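PDB 1DBW: transcriptional regulatory protein FIXJ from Sinorhizobium meliloti, which switches on transcription of the nitrogen-fixation regulatory genes nifA and fixK once activated by FixL, this chain being its magnesium-binding receiver domain. Local coordinates for residues D3-I8 against G27-M32; G49-D54 against E64-L69; I79-H84 against I102-E107. The protein carries 2 engineered substitutions. One frame throughout, in Å; residues are numbered along the deposited sequence.

Interaction 1 (D3-I8 against G27-M32)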
# COMPACT_ATOMS: atom_id res chain seq x y z
N ASP A 3 -15.76 -4.95 -6.34
CA ASP A 3 -15.29 -5.81 -5.24
C ASP A 3 -13.76 -5.89 -5.25
O ASP A 3 -13.19 -6.91 -5.69
CB ASP A 3 -15.85 -7.24 -5.40
CG ASP A 3 -15.46 -8.16 -4.25
OD1 ASP A 3 -15.06 -7.67 -3.17
OD2 ASP A 3 -15.47 -9.40 -4.43
N TYR A 4 -13.07 -4.89 -4.74
CA TYR A 4 -11.61 -4.98 -4.74
C TYR A 4 -11.08 -5.21 -3.34
O TYR A 4 -11.80 -5.06 -2.37
CB TYR A 4 -11.01 -3.70 -5.34
CG TYR A 4 -11.34 -2.45 -4.53
CD1 TYR A 4 -12.50 -1.71 -4.76
CD2 TYR A 4 -10.43 -1.97 -3.57
CE1 TYR A 4 -12.74 -0.51 -4.08
CE2 TYR A 4 -10.67 -0.79 -2.88
CZ TYR A 4 -11.83 -0.06 -3.15
OH TYR A 4 -12.02 1.15 -2.53
N THR A 5 -9.82 -5.63 -3.26
CA THR A 5 -9.21 -5.91 -1.98
C THR A 5 -8.05 -4.98 -1.72
O THR A 5 -7.32 -4.65 -2.66
CB THR A 5 -8.68 -7.37 -1.97
OG1 THR A 5 -9.80 -8.26 -2.16
CG2 THR A 5 -8.01 -7.72 -0.62
N VAL A 6 -7.96 -4.49 -0.48
CA VAL A 6 -6.84 -3.63 -0.09
C VAL A 6 -5.79 -4.57 0.54
O VAL A 6 -6.06 -5.18 1.57
CB VAL A 6 -7.24 -2.58 0.97
CG1 VAL A 6 -6.01 -1.65 1.25
CG2 VAL A 6 -8.41 -1.74 0.49
N HIS A 7 -4.57 -4.56 -0.01
CA HIS A 7 -3.49 -5.43 0.47
C HIS A 7 -2.56 -4.57 1.26
O HIS A 7 -2.01 -3.64 0.69
CB HIS A 7 -2.77 -6.03 -0.74
CG HIS A 7 -3.61 -7.04 -1.46
ND1 HIS A 7 -3.68 -8.36 -1.05
CD2 HIS A 7 -4.50 -6.92 -2.48
CE1 HIS A 7 -4.58 -9.00 -1.77
NE2 HIS A 7 -5.10 -8.15 -2.64
N ILE A 8 -2.48 -4.83 2.58
CA ILE A 8 -1.65 -4.00 3.45
C ILE A 8 -0.35 -4.71 3.77
O ILE A 8 -0.33 -5.83 4.28
CB ILE A 8 -2.33 -3.69 4.76
CG1 ILE A 8 -3.76 -3.13 4.53
CG2 ILE A 8 -1.48 -2.70 5.55
CD1 ILE A 8 -3.77 -1.75 4.00
N GLY A 27 -15.65 -1.34 6.08
CA GLY A 27 -16.21 -2.19 5.04
C GLY A 27 -15.32 -2.63 3.90
O GLY A 27 -15.79 -3.21 2.93
N PHE A 28 -14.04 -2.27 3.95
CA PHE A 28 -13.15 -2.68 2.87
C PHE A 28 -12.79 -4.15 2.99
O PHE A 28 -12.83 -4.68 4.11
CB PHE A 28 -11.84 -1.89 3.00
CG PHE A 28 -11.95 -0.46 2.56
CD1 PHE A 28 -12.30 0.55 3.47
CD2 PHE A 28 -11.71 -0.12 1.24
CE1 PHE A 28 -12.41 1.87 3.05
CE2 PHE A 28 -11.82 1.20 0.80
CZ PHE A 28 -12.17 2.20 1.71
N ALA A 29 -12.53 -4.80 1.85
CA ALA A 29 -12.02 -6.17 1.90
C ALA A 29 -10.54 -5.87 2.14
O ALA A 29 -9.95 -5.09 1.40
CB ALA A 29 -12.20 -6.87 0.56
N VAL A 30 -9.94 -6.55 3.11
CA VAL A 30 -8.57 -6.25 3.49
C VAL A 30 -7.80 -7.52 3.69
O VAL A 30 -8.33 -8.47 4.26
CB VAL A 30 -8.56 -5.49 4.85
CG1 VAL A 30 -7.14 -5.33 5.37
CG2 VAL A 30 -9.20 -4.13 4.68
N LYS A 31 -6.55 -7.50 3.23
CA LYS A 31 -5.67 -8.66 3.46
C LYS A 31 -4.34 -8.09 3.95
O LYS A 31 -3.77 -7.21 3.30
CB LYS A 31 -5.45 -9.40 2.16
CG LYS A 31 -4.66 -10.71 2.34
CD LYS A 31 -4.44 -11.41 0.97
CE LYS A 31 -3.54 -12.63 1.09
NZ LYS A 31 -4.26 -13.84 1.64
N MET A 32 -3.88 -8.62 5.09
CA MET A 32 -2.63 -8.18 5.71
C MET A 32 -1.54 -9.15 5.33
O MET A 32 -1.68 -10.36 5.52
CB MET A 32 -2.75 -8.22 7.23
CG MET A 32 -2.70 -6.89 7.92
SD MET A 32 -3.07 -7.07 9.68
CE MET A 32 -1.77 -8.22 10.20
O HOH W 1 -12.75 -3.16 -0.44
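V6 bonds to the neighbouring strand through both its backbone N and its O. V6 N donates in an almost straight line to A29 O (2.8 Å), and V6 O accepts from K31 N (2.9 Å). I8 N then returns to K31 O at 2.8 Å, so V6 and I8 bracket K31 in the regular parallel pattern. One step earlier a water links the two chains, accepting from A29 N and binding Y4 O.

Outside the backbone the two faces differ. On the side of T5 and H7, K31 holds CG anti to its backbone N (chi1 -174°) as its stem passes the imidazole; K31 CD lies at the ring edge, near its plane and 3.7 Å from H7 CE1, while T5 CG2 lies over one face of that ring, toward its rim. H7 ND1 bonds to H33, and K31 reaches F42 in a cation-pi contact. On the other side V6 CG2 meets F28 CD2 at 3.8 Å, and I8 and V30 cross obliquely, with I8 CG1 4.1 Å from V30 CG1. The hydroxyl of Y4 comes to the edge of the phenyl ring, with Y4 OH 3.3 Å from F28 CE2. Helix 108-119 packs on V6 and F28, helix 13-25 on I8 and V30.

This strand-to-strand step of a beta-alpha-beta unit illustrates a division of labour: backbone amides and a water bind the strands, side chains add hydrophobic contact, and H7 and K31 send their polar ends elsewhere.

Interaction 2 (G49-D54 against E64-L69)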
# COMPACT_ATOMS: atom_id res chain seq x y z
N GLY A 49 -6.90 -5.63 -6.91
CA GLY A 49 -6.36 -5.29 -5.62
C GLY A 49 -5.62 -3.97 -5.63
O GLY A 49 -5.10 -3.54 -6.67
N VAL A 50 -5.69 -3.28 -4.49
CA VAL A 50 -4.94 -2.04 -4.29
C VAL A 50 -3.90 -2.36 -3.23
O VAL A 50 -4.21 -3.02 -2.24
CB VAL A 50 -5.86 -0.89 -3.76
CG1 VAL A 50 -5.03 0.35 -3.33
CG2 VAL A 50 -6.82 -0.51 -4.85
N LEU A 51 -2.72 -1.79 -3.36
CA LEU A 51 -1.66 -2.04 -2.39
C LEU A 51 -1.43 -0.82 -1.52
O LEU A 51 -1.46 0.31 -2.03
CB LEU A 51 -0.35 -2.33 -3.13
CG LEU A 51 0.94 -2.35 -2.27
CD1 LEU A 51 0.94 -3.53 -1.23
CD2 LEU A 51 2.11 -2.52 -3.27
N VAL A 52 -1.30 -1.06 -0.22
CA VAL A 52 -0.99 0.04 0.71
C VAL A 52 0.24 -0.41 1.46
O VAL A 52 0.22 -1.44 2.15
CB VAL A 52 -2.11 0.32 1.68
CG1 VAL A 52 -1.68 1.44 2.66
CG2 VAL A 52 -3.37 0.81 0.93
N THR A 53 1.33 0.36 1.35
CA THR A 53 2.54 -0.02 2.06
C THR A 53 2.85 0.93 3.22
O THR A 53 2.47 2.10 3.18
CB THR A 53 3.78 0.02 1.12
OG1 THR A 53 4.08 1.38 0.78
CG2 THR A 53 3.52 -0.76 -0.18
N ASP A 54 3.41 0.36 4.28
CA ASP A 54 3.89 1.15 5.42
C ASP A 54 5.13 0.38 5.85
O ASP A 54 5.09 -0.44 6.79
CB ASP A 54 2.88 1.28 6.57
CG ASP A 54 3.38 2.22 7.69
OD1 ASP A 54 2.61 2.45 8.64
OD2 ASP A 54 4.52 2.75 7.59
N GLU A 64 11.14 0.11 -3.15
CA GLU A 64 11.80 -1.10 -3.63
C GLU A 64 10.73 -2.15 -3.98
O GLU A 64 10.86 -2.89 -4.96
CB GLU A 64 12.73 -1.66 -2.55
CG GLU A 64 13.90 -0.73 -2.23
CD GLU A 64 14.54 -1.05 -0.89
OE1 GLU A 64 14.51 -0.17 0.01
OE2 GLU A 64 15.06 -2.18 -0.72
N LEU A 65 9.67 -2.19 -3.18
CA LEU A 65 8.60 -3.14 -3.45
C LEU A 65 7.97 -2.81 -4.82
O LEU A 65 7.74 -3.71 -5.63
CB LEU A 65 7.57 -3.12 -2.32
CG LEU A 65 6.33 -4.01 -2.54
CD1 LEU A 65 6.75 -5.45 -2.77
CD2 LEU A 65 5.41 -3.90 -1.32
N LEU A 66 7.71 -1.52 -5.08
CA LEU A 66 7.14 -1.08 -6.36
C LEU A 66 8.05 -1.43 -7.51
O LEU A 66 7.59 -1.90 -8.57
CB LEU A 66 6.88 0.43 -6.37
CG LEU A 66 5.89 0.94 -5.32
CD1 LEU A 66 5.59 2.39 -5.56
CD2 LEU A 66 4.60 0.11 -5.37
N ARG A 67 9.35 -1.30 -7.28
CA ARG A 67 10.34 -1.61 -8.29
C ARG A 67 10.32 -3.10 -8.58
O ARG A 67 10.30 -3.51 -9.74
CB ARG A 67 11.73 -1.17 -7.81
N ASN A 68 10.27 -3.91 -7.52
CA ASN A 68 10.23 -5.36 -7.63
C ASN A 68 8.94 -5.84 -8.32
O ASN A 68 8.95 -6.81 -9.09
CB ASN A 68 10.40 -6.01 -6.26
CG ASN A 68 11.82 -5.84 -5.69
OD1 ASN A 68 12.09 -6.27 -4.57
ND2 ASN A 68 12.71 -5.23 -6.45
N LEU A 69 7.83 -5.15 -8.04
CA LEU A 69 6.56 -5.49 -8.69
C LEU A 69 6.72 -5.19 -10.17
O LEU A 69 6.30 -5.99 -11.02
CB LEU A 69 5.42 -4.67 -8.11
CG LEU A 69 4.95 -5.18 -6.74
CD1 LEU A 69 4.05 -4.16 -6.07
CD2 LEU A 69 4.18 -6.49 -6.88
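L51 and L65 each hold CG anti to the backbone N (chi1 169° and 175°), which sets each CG between strand and helix; the branches beyond meet tip to tip. Their CD2 methyls approach to 4.1 Å. T53 has its OG1 between the backbone N and the carbonyl carbon, and this leaves CG2 beside the backbone N, where it passes L65 CD2 at 3.8 Å, the two side chains running in opposite directions. L65 CD2 is thus shared between two strand residues that stand on the same face of the sheet.

One methyl does most of the work on the strand side. L51 CD2 also reaches L69 CD1 at 3.8 Å, again tip to tip, and touches L66 CD2 more loosely at 4.2 Å. Three leucines, spaced over a single helical turn from L65 to L69, therefore converge on one branch of one residue. The segment axes run 10.9 Å apart at their closest, at 144° between chain directions, a separation that side chains alone must span. All the touching atoms are carbon, so the contact should have little directional preference and depend chiefly on how well its methyls fit.

Neighbouring elements complete the core: F39 of helix 36-42 lies against L51, and L40 against L65 and L69. Alternate strand residues divide their roles, with L51 and T53 facing helix 62-71 and V52 the opposite side. The strand ends at D54, a magnesium-binding residue and the predicted site of phosphorylation. A helix packed on a parallel sheet within a beta-alpha-beta unit is the building step of doubly wound alpha/beta folds, here the CheY-like receiver domain, whose acidic site lies at the C-terminal ends of the strands.

Interaction 3 (I79-H84 against I102-E107)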
# COMPACT_ATOMS: atom_id res chain seq x y z
N ILE A 79 -0.49 2.91 -2.81
CA ILE A 79 -0.44 4.06 -1.93
C ILE A 79 0.74 3.73 -1.02
O ILE A 79 0.78 2.67 -0.39
CB ILE A 79 -1.70 4.15 -1.08
CG1 ILE A 79 -2.92 4.33 -1.98
CG2 ILE A 79 -1.58 5.31 -0.08
CD1 ILE A 79 -2.71 5.43 -3.03
N VAL A 80 1.70 4.64 -0.93
CA VAL A 80 2.88 4.39 -0.10
C VAL A 80 2.78 5.30 1.11
O VAL A 80 2.65 6.48 0.95
CB VAL A 80 4.19 4.70 -0.89
CG1 VAL A 80 5.40 4.59 0.03
CG2 VAL A 80 4.34 3.69 -2.09
N ILE A 81 2.69 4.73 2.30
CA ILE A 81 2.61 5.54 3.51
C ILE A 81 4.06 5.88 3.82
O ILE A 81 4.91 4.98 3.93
CB ILE A 81 1.98 4.76 4.66
CG1 ILE A 81 0.51 4.53 4.33
CG2 ILE A 81 2.10 5.56 5.94
CD1 ILE A 81 -0.19 3.56 5.31
N THR A 82 4.30 7.16 4.04
CA THR A 82 5.65 7.64 4.26
C THR A 82 5.88 8.25 5.65
O THR A 82 4.94 8.70 6.31
CB THR A 82 6.04 8.66 3.13
OG1 THR A 82 5.12 9.76 3.15
CG2 THR A 82 5.93 8.00 1.73
N GLY A 83 7.15 8.28 6.06
CA GLY A 83 7.49 8.81 7.36
C GLY A 83 7.17 10.27 7.56
O GLY A 83 7.18 11.07 6.60
N HIS A 84 6.87 10.62 8.81
CA HIS A 84 6.57 12.01 9.14
C HIS A 84 7.80 12.84 8.75
O HIS A 84 8.92 12.49 9.13
CB HIS A 84 6.29 12.17 10.63
CG HIS A 84 5.93 13.57 11.02
ND1 HIS A 84 4.86 14.24 10.48
CD2 HIS A 84 6.54 14.44 11.87
CE1 HIS A 84 4.81 15.47 10.97
NE2 HIS A 84 5.82 15.61 11.81
N ILE A 102 1.09 9.00 1.35
CA ILE A 102 0.39 9.56 2.49
C ILE A 102 1.39 9.67 3.63
O ILE A 102 1.88 8.68 4.12
CB ILE A 102 -0.74 8.68 2.98
CG1 ILE A 102 -1.79 8.51 1.87
CG2 ILE A 102 -1.37 9.30 4.24
CD1 ILE A 102 -2.53 9.77 1.51
N GLU A 103 1.65 10.89 4.06
CA GLU A 103 2.59 11.13 5.15
C GLU A 103 1.92 10.89 6.51
O GLU A 103 0.79 11.33 6.74
CB GLU A 103 3.09 12.59 5.05
CG GLU A 103 4.05 13.00 6.15
CD GLU A 103 4.37 14.50 6.13
OE1 GLU A 103 3.93 15.24 5.21
OE2 GLU A 103 5.05 14.95 7.07
N LYS A 104 2.62 10.17 7.39
CA LYS A 104 2.17 9.89 8.73
C LYS A 104 2.44 11.07 9.67
O LYS A 104 3.42 11.81 9.48
CB LYS A 104 2.94 8.68 9.29
CG LYS A 104 2.67 7.39 8.58
CD LYS A 104 3.22 6.20 9.34
CE LYS A 104 4.69 5.98 9.07
NZ LYS A 104 5.12 4.69 9.64
N PRO A 105 1.54 11.31 10.65
CA PRO A 105 0.30 10.57 10.93
C PRO A 105 -0.77 11.06 9.96
O PRO A 105 -0.68 12.20 9.43
CB PRO A 105 -0.06 10.99 12.36
CG PRO A 105 1.23 11.55 12.92
CD PRO A 105 1.85 12.25 11.75
N PHE A 106 -1.77 10.22 9.69
CA PHE A 106 -2.83 10.61 8.77
C PHE A 106 -4.19 10.34 9.39
O PHE A 106 -4.31 9.50 10.28
CB PHE A 106 -2.72 9.83 7.45
CG PHE A 106 -2.61 8.34 7.64
CD1 PHE A 106 -3.74 7.57 7.88
CD2 PHE A 106 -1.37 7.72 7.65
CE1 PHE A 106 -3.65 6.19 8.14
CE2 PHE A 106 -1.26 6.35 7.90
CZ PHE A 106 -2.42 5.58 8.15
N GLU A 107 -5.21 11.04 8.89
CA GLU A 107 -6.58 10.86 9.34
C GLU A 107 -7.11 9.66 8.56
O GLU A 107 -6.79 9.48 7.38
CB GLU A 107 -7.49 12.04 8.95
CG GLU A 107 -7.09 13.40 9.48
CD GLU A 107 -7.73 13.74 10.80
OE1 GLU A 107 -8.72 13.07 11.21
OE2 GLU A 107 -7.24 14.70 11.44
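I81 and I102 stand side by side as a parallel bridge pair and have the most surface buried here, followed by H84. The backbone on both sides of them is tied by three bonds: I102 N to V80 O, T82 N to I102 O (2.9 Å) and K104 N to T82 O (3.0 Å). The donor T82 N sits well above the carbonyl plane of I102. I102 CG1 packs on I79 CG2 at 3.8 Å, both isoleucines also touching I111 of helix 108-119.

I81 faces two partners, each crossing it at about a right angle. Its CD1 approaches F106 CE2 at 4.0 Å, and its CG2 presses on K104 CG at 3.3 Å, tighter than normal carbon contact. The lysine chain then bends at chi3 (-83°), and its NZ forms a salt bridge with D54. An alanine here would remove both the ammonium and the CG that abuts I81, and would probably leave D54 without this cationic mate and open a gap beside the isoleucine.

Beyond the strand ends, H84 has CG anti to its backbone N (chi1 -178°), and the ring points ND1 at K104 O, 3.0 Å away, in the carbonyl plane and on a lone pair, although the hydrogen bond is bent, with 133° at the hydrogen. The peptide after K104 is cis, the Lys-Pro linkage familiar from receiver domains. E103 sends its carboxylate to G85 N.

Packing of I81 on the lysine stem, with H84 bonded to the K104 carbonyl, probably helps to hold the lysine where its ammonium meets the magnesium-binding aspartate.

Overall arrangement
Interactions 1, 2 and 3 follow one another in series along the chain and sample one five-stranded parallel sheet, ordered 29-33, 5-10, 49-54, 78-82, 100-103. Interactions 1 and 3 join the two outermost strands to their inner neighbours, their centres about 18 Å apart. Interaction 2 lies between them, its centre about 14 Å from each, and ties the central strand to helix 62-71. Strand 49-54 is the common element: V50 N pairs with T5 O at 2.8 Å, and T53 O with I81 N at 2.8 Å. The sheet thus links the edges through the strand bearing D54, bringing residues far apart in sequence to one magnesium and predicted phosphorylation site.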